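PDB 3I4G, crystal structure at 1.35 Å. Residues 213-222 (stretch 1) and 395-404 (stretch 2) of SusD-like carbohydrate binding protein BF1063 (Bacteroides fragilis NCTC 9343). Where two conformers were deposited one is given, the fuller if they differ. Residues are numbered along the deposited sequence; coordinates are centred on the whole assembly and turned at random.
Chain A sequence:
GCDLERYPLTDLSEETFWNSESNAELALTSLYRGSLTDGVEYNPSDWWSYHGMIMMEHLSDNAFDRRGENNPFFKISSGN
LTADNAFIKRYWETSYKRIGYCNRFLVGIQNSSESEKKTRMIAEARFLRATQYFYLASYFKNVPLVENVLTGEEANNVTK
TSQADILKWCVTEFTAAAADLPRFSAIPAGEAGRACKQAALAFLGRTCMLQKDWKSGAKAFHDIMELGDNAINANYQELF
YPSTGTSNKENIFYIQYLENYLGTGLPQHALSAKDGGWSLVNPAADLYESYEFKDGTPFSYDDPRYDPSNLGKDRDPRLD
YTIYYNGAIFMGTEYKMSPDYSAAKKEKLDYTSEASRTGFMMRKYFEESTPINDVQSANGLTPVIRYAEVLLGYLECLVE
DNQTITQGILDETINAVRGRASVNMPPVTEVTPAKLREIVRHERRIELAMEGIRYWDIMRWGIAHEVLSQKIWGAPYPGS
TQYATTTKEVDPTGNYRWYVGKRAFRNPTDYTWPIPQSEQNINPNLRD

Stretch 1, residues 213-222: DWKSGAKAFH
Stretch 2, residues 395-404: LECLVEDNQT

Cys-397 is the knob of this contact. Its side chain, chi1 m, sits among Trp-214, Gly-217, Ala-218 and Phe-221, one face of a helix that starts at 214 and runs on past 222. The partner helix, ending at 400, runs nearly antiparallel: the N-to-C directions differ by 152° and the axes approach to 8.0 Å. The CA atoms of Trp-214 and Cys-397 set the register, 4.8 Å apart. Gly-217 leaves room for the sulfur, since a CB there would lie 2.9 Å from Cys-397 SG, a clash; Ala-218 CB meets Cys-397 CB at 3.7 Å and Leu-398 CD2 (Leu-398 rotamer m, t) at 4.0 Å. Cys-397 SG lies at the edges of two aromatic rings, 3.9 Å from Trp-214 CE3 and 4.1 Å from Phe-221 CE2 (Phe-221 chi1 m, chi2 -54°).

Outward, Trp-214 (chi1 m, chi2 111°) covers the end of the second helix. Glu-400, with chi1 and chi2 both m, lays its CB over the indole face, 3.3 Å from Trp-214 CD2, a CH-pi contact to the five-membered ring; its carboxylate is hydrogen-bonded elsewhere in the structure.

The polar edge forms where Asp-401, with chi1 t and chi2 41°, leaves helical phi/psi (-88/8). Lys-215, extended through chi1 and chi2 (t, t) and then turned (m, m), brings NZ to 2.7 Å from Asp-401 OD2, a hydrogen-bonded salt bridge. Asn-402 turns the chain with phi/psi 64/32, and Gln-403 (-95/139; chi1 m, chi2 t) folds back so that its NE2 donates to Asp-401 OD2 at 2.7 Å. One carboxylate oxygen thus serves both donors. A water donates to Lys-215 O at 2.8 Å and accepts a weak bond from Gln-403 NE2 at 3.3 Å. At the start of the first helix, Asp-213 (chi1 t) is the N-cap: Ser-216 N donates to Asp-213 OD1 at 3.2 Å.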

# COMPACT_ATOMS: atom_id res chain seq x y z
N ASP A 213 17.69 8.78 7.63
CA ASP A 213 18.47 8.39 8.80
C ASP A 213 18.51 6.87 8.70
O ASP A 213 17.85 6.13 9.43
CB ASP A 213 17.88 8.86 10.12
CG ASP A 213 18.74 8.48 11.30
OD1 ASP A 213 19.76 7.78 11.11
OD2 ASP A 213 18.41 8.85 12.45
N TRP A 214 19.34 6.42 7.77
CA TRP A 214 19.42 5.01 7.46
C TRP A 214 19.93 4.16 8.60
O TRP A 214 19.49 3.02 8.80
CB TRP A 214 20.29 4.83 6.21
CG TRP A 214 19.83 5.63 5.02
CD1 TRP A 214 20.47 6.70 4.48
CD2 TRP A 214 18.66 5.42 4.23
NE1 TRP A 214 19.79 7.14 3.39
CE2 TRP A 214 18.68 6.39 3.21
CE3 TRP A 214 17.63 4.48 4.24
CZ2 TRP A 214 17.70 6.47 2.25
CZ3 TRP A 214 16.66 4.56 3.26
CH2 TRP A 214 16.72 5.54 2.27
N LYS A 215 20.85 4.69 9.40
CA LYS A 215 21.37 3.96 10.54
C LYS A 215 20.27 3.67 11.54
O LYS A 215 20.13 2.55 12.03
CB LYS A 215 22.49 4.76 11.21
CG LYS A 215 23.18 3.97 12.29
CD LYS A 215 24.42 4.69 12.90
CE LYS A 215 25.51 5.00 11.85
NZ LYS A 215 26.11 3.80 11.10
N SER A 216 19.45 4.68 11.84
CA SER A 216 18.35 4.47 12.80
C SER A 216 17.28 3.56 12.22
O SER A 216 16.66 2.78 12.95
CB SER A 216 17.74 5.80 13.23
OG SER A 216 18.67 6.59 13.96
N GLY A 217 17.05 3.64 10.90
CA GLY A 217 16.06 2.79 10.28
C GLY A 217 16.51 1.35 10.33
O GLY A 217 15.70 0.47 10.61
N ALA A 218 17.78 1.09 10.03
CA ALA A 218 18.27 -0.28 10.12
C ALA A 218 18.05 -0.82 11.52
O ALA A 218 17.62 -1.97 11.68
CB ALA A 218 19.75 -0.35 9.77
N LYS A 219 18.32 -0.02 12.54
CA LYS A 219 18.14 -0.46 13.91
C LYS A 219 16.67 -0.78 14.23
O LYS A 219 16.41 -1.76 14.89
CB LYS A 219 18.75 0.54 14.94
CG LYS A 219 18.50 0.05 16.39
CD LYS A 219 19.19 0.83 17.48
CE LYS A 219 19.08 0.06 18.83
NZ LYS A 219 17.70 -0.32 19.24
N ALA A 220 15.73 0.06 13.79
CA ALA A 220 14.32 -0.19 14.04
C ALA A 220 13.88 -1.52 13.42
O ALA A 220 13.25 -2.34 14.08
CB ALA A 220 13.46 0.98 13.51
N PHE A 221 14.22 -1.74 12.16
CA PHE A 221 13.83 -2.99 11.51
C PHE A 221 14.57 -4.18 12.15
O PHE A 221 13.97 -5.24 12.34
CB PHE A 221 14.07 -2.93 10.02
CG PHE A 221 13.20 -1.92 9.28
CD1 PHE A 221 11.83 -1.94 9.39
CD2 PHE A 221 13.76 -0.97 8.45
CE1 PHE A 221 11.05 -1.04 8.68
CE2 PHE A 221 12.99 -0.07 7.74
CZ PHE A 221 11.63 -0.09 7.86
N HIS A 222 15.85 -4.01 12.48
CA HIS A 222 16.62 -5.08 13.10
C HIS A 222 16.09 -5.42 14.50
O HIS A 222 16.20 -6.57 14.93
CB HIS A 222 18.09 -4.68 13.12
CG HIS A 222 19.03 -5.81 13.37
ND1 HIS A 222 18.86 -7.07 12.83
CD2 HIS A 222 20.23 -5.82 14.00
CE1 HIS A 222 19.88 -7.83 13.21
NE2 HIS A 222 20.73 -7.10 13.90
N LEU A 395 17.69 -4.37 4.98
CA LEU A 395 18.75 -4.46 3.99
C LEU A 395 18.91 -3.12 3.25
O LEU A 395 20.04 -2.67 3.05
CB LEU A 395 18.46 -5.60 3.02
CG LEU A 395 19.54 -5.85 1.95
CD1 LEU A 395 20.92 -6.10 2.57
CD2 LEU A 395 19.11 -7.02 1.06
N GLU A 396 17.82 -2.49 2.83
CA GLU A 396 17.91 -1.19 2.17
C GLU A 396 18.65 -0.20 3.06
O GLU A 396 19.52 0.53 2.60
CB GLU A 396 16.53 -0.65 1.80
CG GLU A 396 16.55 0.74 1.19
CD GLU A 396 15.20 1.30 0.80
OE1 GLU A 396 14.17 0.61 0.86
OE2 GLU A 396 15.24 2.49 0.41
N CYS A 397 18.31 -0.17 4.33
CA CYS A 397 18.93 0.77 5.28
C CYS A 397 20.42 0.48 5.44
O CYS A 397 21.24 1.41 5.51
CB CYS A 397 18.22 0.77 6.64
SG CYS A 397 16.60 1.53 6.62
N LEU A 398 20.80 -0.79 5.54
CA LEU A 398 22.24 -1.12 5.66
C LEU A 398 23.00 -0.65 4.44
O LEU A 398 24.10 -0.09 4.56
CB LEU A 398 22.46 -2.61 5.82
CG LEU A 398 21.97 -3.27 7.10
CD1 LEU A 398 22.20 -4.80 6.96
CD2 LEU A 398 22.68 -2.73 8.34
N VAL A 399 22.46 -0.91 3.25
CA VAL A 399 23.08 -0.48 2.00
C VAL A 399 23.24 1.04 1.96
O VAL A 399 24.33 1.57 1.70
CB VAL A 399 22.26 -0.91 0.81
CG1 VAL A 399 22.75 -0.20 -0.50
CG2 VAL A 399 22.30 -2.43 0.68
N GLU A 400 22.21 1.76 2.34
CA GLU A 400 22.25 3.24 2.27
C GLU A 400 23.11 3.83 3.36
O GLU A 400 23.65 4.94 3.20
CB GLU A 400 20.83 3.81 2.35
CG GLU A 400 19.94 3.47 1.20
CD GLU A 400 20.33 4.10 -0.11
OE1 GLU A 400 21.26 4.93 -0.18
OE2 GLU A 400 19.73 3.72 -1.13
N ASP A 401 23.29 3.09 4.47
CA ASP A 401 24.16 3.53 5.57
C ASP A 401 25.61 3.08 5.36
O ASP A 401 26.42 3.22 6.28
CB ASP A 401 23.65 3.00 6.89
CG ASP A 401 24.28 3.69 8.10
OD1 ASP A 401 24.46 4.94 8.04
OD2 ASP A 401 24.52 3.01 9.11
N ASN A 402 25.97 2.53 4.21
CA ASN A 402 27.38 2.17 4.01
C ASN A 402 27.87 1.07 4.98
O ASN A 402 29.04 1.03 5.35
CB ASN A 402 28.28 3.44 4.05
CG ASN A 402 27.94 4.43 2.94
OD1 ASN A 402 27.75 4.05 1.78
ND2 ASN A 402 27.87 5.71 3.29
N GLN A 403 26.99 0.16 5.37
CA GLN A 403 27.39 -0.96 6.22
C GLN A 403 27.69 -2.18 5.29
O GLN A 403 26.97 -2.40 4.34
CB GLN A 403 26.34 -1.24 7.32
CG GLN A 403 26.06 -0.06 8.32
CD GLN A 403 25.14 -0.43 9.52
OE1 GLN A 403 25.30 -1.50 10.12
NE2 GLN A 403 24.18 0.47 9.87
N THR A 404 28.76 -2.93 5.58
CA THR A 404 29.19 -4.10 4.77
C THR A 404 28.10 -5.16 4.74
O THR A 404 27.49 -5.47 5.75
CB THR A 404 30.48 -4.74 5.29
OG1 THR A 404 30.23 -5.31 6.59
CG2 THR A 404 31.57 -3.69 5.36
O HOH W 1 22.03 0.58 12.41